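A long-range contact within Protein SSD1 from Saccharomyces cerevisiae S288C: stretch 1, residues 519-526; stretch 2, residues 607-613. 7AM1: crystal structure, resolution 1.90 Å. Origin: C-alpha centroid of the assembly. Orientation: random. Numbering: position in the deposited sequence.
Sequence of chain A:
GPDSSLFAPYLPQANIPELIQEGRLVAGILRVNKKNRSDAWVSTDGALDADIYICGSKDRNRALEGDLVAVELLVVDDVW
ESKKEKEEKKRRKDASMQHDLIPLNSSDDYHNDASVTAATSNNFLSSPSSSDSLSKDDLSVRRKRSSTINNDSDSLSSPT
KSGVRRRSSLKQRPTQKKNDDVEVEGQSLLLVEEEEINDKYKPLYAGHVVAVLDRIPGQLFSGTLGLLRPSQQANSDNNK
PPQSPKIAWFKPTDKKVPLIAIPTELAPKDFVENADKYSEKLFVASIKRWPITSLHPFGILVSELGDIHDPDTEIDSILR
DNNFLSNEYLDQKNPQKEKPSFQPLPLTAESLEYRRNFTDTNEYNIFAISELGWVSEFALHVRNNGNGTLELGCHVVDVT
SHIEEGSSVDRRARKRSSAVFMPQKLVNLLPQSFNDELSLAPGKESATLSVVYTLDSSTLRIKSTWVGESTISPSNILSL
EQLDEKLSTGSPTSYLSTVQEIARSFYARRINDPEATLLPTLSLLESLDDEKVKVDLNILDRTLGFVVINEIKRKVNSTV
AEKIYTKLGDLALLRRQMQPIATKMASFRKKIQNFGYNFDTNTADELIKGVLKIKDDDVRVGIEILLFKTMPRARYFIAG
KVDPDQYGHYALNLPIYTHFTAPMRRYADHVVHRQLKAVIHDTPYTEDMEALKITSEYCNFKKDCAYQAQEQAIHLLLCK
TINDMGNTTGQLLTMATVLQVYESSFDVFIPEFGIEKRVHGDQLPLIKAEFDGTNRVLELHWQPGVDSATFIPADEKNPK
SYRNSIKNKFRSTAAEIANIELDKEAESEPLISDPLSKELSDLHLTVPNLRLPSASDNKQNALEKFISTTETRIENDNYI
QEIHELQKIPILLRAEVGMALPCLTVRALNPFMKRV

Stretch 1 (519-526) LPTLSLLE
Stretch 2 (607-613) LIKGVLK

A cis peptide bond precedes Pro-520, whose carbonyl O and ring both pack against Leu-612. No hydrogen bond crosses between the stretches. They meet through apolar packing, which buries 258 Å² in total. These alkyl side chains have no polar atoms to pair, so burial away from water and dispersion contacts between their methyl groups account for the pairing.

Stretch 1 starts extended. Leu-519 has phi/psi of -113/147, Pro-520 -73/158 and Thr-521 -122/169. The proline ring has the C-gamma endo pucker. Leu-522, at -113/88, is the N-cap residue of a helix that starts at Ser-523 and runs on past Glu-526. Residues 523 to 526 have phi from -72 to -55 and psi from -41 to -36. The first turn is closed by Glu-526 N to Leu-522 O at 3.2 Å.

Residues 607 to 612 are helical, in a helix begun earlier in the chain. Phi stays between -67 and -62. Psi lies between -50 and -38 up to Val-611, then rises to -22 at Leu-612. Val-611 N bonds to Leu-607 O at 3.1 Å, and Leu-612 N to Ile-608 O at 2.9 Å. Lys-613 N makes a weak bond to Lys-609 O at 3.1 Å.

The closest CA atoms across the contact are those of Pro-520 and Leu-612, 6.8 Å apart. The contacts run in opposite order along the chain: Pro-520 meets Leu-612, and Leu-525, further on, meets Ile-608, further back. The CA-to-CB bonds of Pro-520, Leu-522, Leu-525 and Val-611 point toward the other stretch. Those of Ile-608 and Leu-612 point sideways, but the ends of these side chains come nearer.

Leu-522 touches three residues of stretch 2, more than any other residue of stretch 1. Its rotamer is m, t (-60°, 175°). CD1 of Leu-522 lies 3.6 Å from CD1 of Ile-608. CD2 of Leu-522 lies 3.9 Å from CD2 of Leu-612 and 4.2 Å from CG1 of Val-611. These three partners are spaced i, i+3, i+4 along one side of the helix.

Ile-608 is m, m (-69°, -55°). Its CD1 also meets CD1 of Leu-525 at 3.4 Å, a tight methyl contact. Leu-525 is m with chi2 at -159°. Val-611 is t (176°).

Leu-612 is m, t (-65°, 176°). Its CD2 lies 3.6 Å from O of Pro-520, a van der Waals contact with the backbone, and 4.5 Å from CG of Pro-520, a looser one.

The CA-to-CB bonds of Leu-519, Thr-521 and Lys-613 point away from the other stretch. Lys-613 lacks CE and NZ in the model.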

# COMPACT_ATOMS: atom_id res chain seq x y z
N LEU A 519 -18.54 9.75 -6.27
CA LEU A 519 -18.00 10.07 -4.95
C LEU A 519 -19.10 9.91 -3.90
O LEU A 519 -20.28 10.16 -4.19
CB LEU A 519 -17.46 11.50 -4.90
CG LEU A 519 -16.29 11.83 -5.84
CD1 LEU A 519 -15.89 13.29 -5.72
CD2 LEU A 519 -15.11 10.94 -5.56
N PRO A 520 -18.77 9.51 -2.67
CA PRO A 520 -17.41 9.22 -2.17
C PRO A 520 -16.83 7.93 -2.73
O PRO A 520 -17.57 7.04 -3.15
CB PRO A 520 -17.62 9.13 -0.65
CG PRO A 520 -19.02 8.64 -0.51
CD PRO A 520 -19.79 9.26 -1.64
N THR A 521 -15.50 7.82 -2.71
CA THR A 521 -14.79 6.69 -3.27
C THR A 521 -13.94 6.03 -2.18
O THR A 521 -13.78 6.56 -1.08
CB THR A 521 -13.93 7.13 -4.46
OG1 THR A 521 -13.49 5.99 -5.21
CG2 THR A 521 -12.71 7.94 -3.99
N LEU A 522 -13.41 4.85 -2.49
CA LEU A 522 -12.67 4.05 -1.53
C LEU A 522 -11.22 3.99 -1.99
O LEU A 522 -10.80 3.08 -2.71
CB LEU A 522 -13.29 2.66 -1.40
CG LEU A 522 -14.74 2.67 -0.92
CD1 LEU A 522 -15.31 1.25 -0.94
CD2 LEU A 522 -14.87 3.29 0.48
N SER A 523 -10.44 4.98 -1.55
CA SER A 523 -9.06 5.11 -2.01
C SER A 523 -8.19 3.96 -1.53
O SER A 523 -7.30 3.50 -2.25
CB SER A 523 -8.47 6.43 -1.53
OG SER A 523 -7.14 6.56 -1.98
N LEU A 524 -8.43 3.47 -0.31
CA LEU A 524 -7.60 2.40 0.22
C LEU A 524 -7.89 1.08 -0.50
O LEU A 524 -6.97 0.32 -0.81
CB LEU A 524 -7.80 2.28 1.73
CG LEU A 524 -7.44 3.53 2.55
CD1 LEU A 524 -7.66 3.31 4.04
CD2 LEU A 524 -6.02 4.01 2.30
N LEU A 525 -9.16 0.80 -0.79
CA LEU A 525 -9.46 -0.43 -1.51
C LEU A 525 -8.83 -0.41 -2.91
O LEU A 525 -8.33 -1.43 -3.38
CB LEU A 525 -10.96 -0.67 -1.60
CG LEU A 525 -11.72 -0.83 -0.28
CD1 LEU A 525 -13.05 -1.55 -0.53
CD2 LEU A 525 -10.91 -1.55 0.78
N GLU A 526 -8.82 0.75 -3.57
CA GLU A 526 -8.13 0.85 -4.85
C GLU A 526 -6.67 0.40 -4.72
O GLU A 526 -6.16 -0.32 -5.59
CB GLU A 526 -8.21 2.27 -5.40
CG GLU A 526 -7.15 2.66 -6.44
CD GLU A 526 -7.25 1.90 -7.76
OE1 GLU A 526 -8.26 1.19 -7.98
OE2 GLU A 526 -6.32 2.04 -8.58
N LEU A 607 -21.47 -5.02 1.97
CA LEU A 607 -20.49 -4.39 2.85
C LEU A 607 -20.08 -3.02 2.32
O LEU A 607 -20.10 -2.02 3.04
CB LEU A 607 -19.28 -5.31 3.01
CG LEU A 607 -18.40 -5.09 4.24
CD1 LEU A 607 -17.42 -6.25 4.42
CD2 LEU A 607 -17.67 -3.76 4.14
N ILE A 608 -19.71 -2.96 1.03
CA ILE A 608 -19.28 -1.71 0.43
C ILE A 608 -20.42 -0.69 0.44
O ILE A 608 -20.20 0.50 0.69
CB ILE A 608 -18.79 -1.97 -1.01
CG1 ILE A 608 -17.48 -2.76 -1.01
CG2 ILE A 608 -18.64 -0.65 -1.78
CD1 ILE A 608 -16.38 -2.16 -0.21
N LYS A 609 -21.64 -1.14 0.16
CA LYS A 609 -22.79 -0.24 0.21
C LYS A 609 -22.99 0.33 1.60
O LYS A 609 -23.35 1.50 1.76
CB LYS A 609 -24.05 -0.98 -0.25
CG LYS A 609 -24.11 -1.28 -1.73
CD LYS A 609 -25.43 -1.94 -2.10
CE LYS A 609 -25.39 -2.50 -3.50
NZ LYS A 609 -26.49 -3.49 -3.75
N GLY A 610 -22.75 -0.49 2.63
CA GLY A 610 -22.88 0.00 4.00
C GLY A 610 -21.88 1.09 4.32
O GLY A 610 -22.21 2.09 4.96
N VAL A 611 -20.64 0.92 3.86
CA VAL A 611 -19.61 1.93 4.09
C VAL A 611 -19.94 3.20 3.33
O VAL A 611 -19.91 4.30 3.88
CB VAL A 611 -18.22 1.37 3.70
CG1 VAL A 611 -17.16 2.44 3.84
CG2 VAL A 611 -17.86 0.17 4.57
N LEU A 612 -20.27 3.07 2.04
CA LEU A 612 -20.55 4.24 1.21
C LEU A 612 -21.77 5.02 1.70
O LEU A 612 -21.88 6.21 1.39
CB LEU A 612 -20.75 3.81 -0.25
CG LEU A 612 -19.50 3.22 -0.92
CD1 LEU A 612 -19.83 2.75 -2.32
CD2 LEU A 612 -18.36 4.23 -0.97
N LYS A 613 -22.67 4.39 2.46
CA LYS A 613 -23.85 5.08 2.97
C LYS A 613 -23.52 6.05 4.10
O LYS A 613 -24.34 6.92 4.42
CB LYS A 613 -24.88 4.08 3.50
CG LYS A 613 -26.06 3.81 2.58
CD LYS A 613 -27.36 3.71 3.38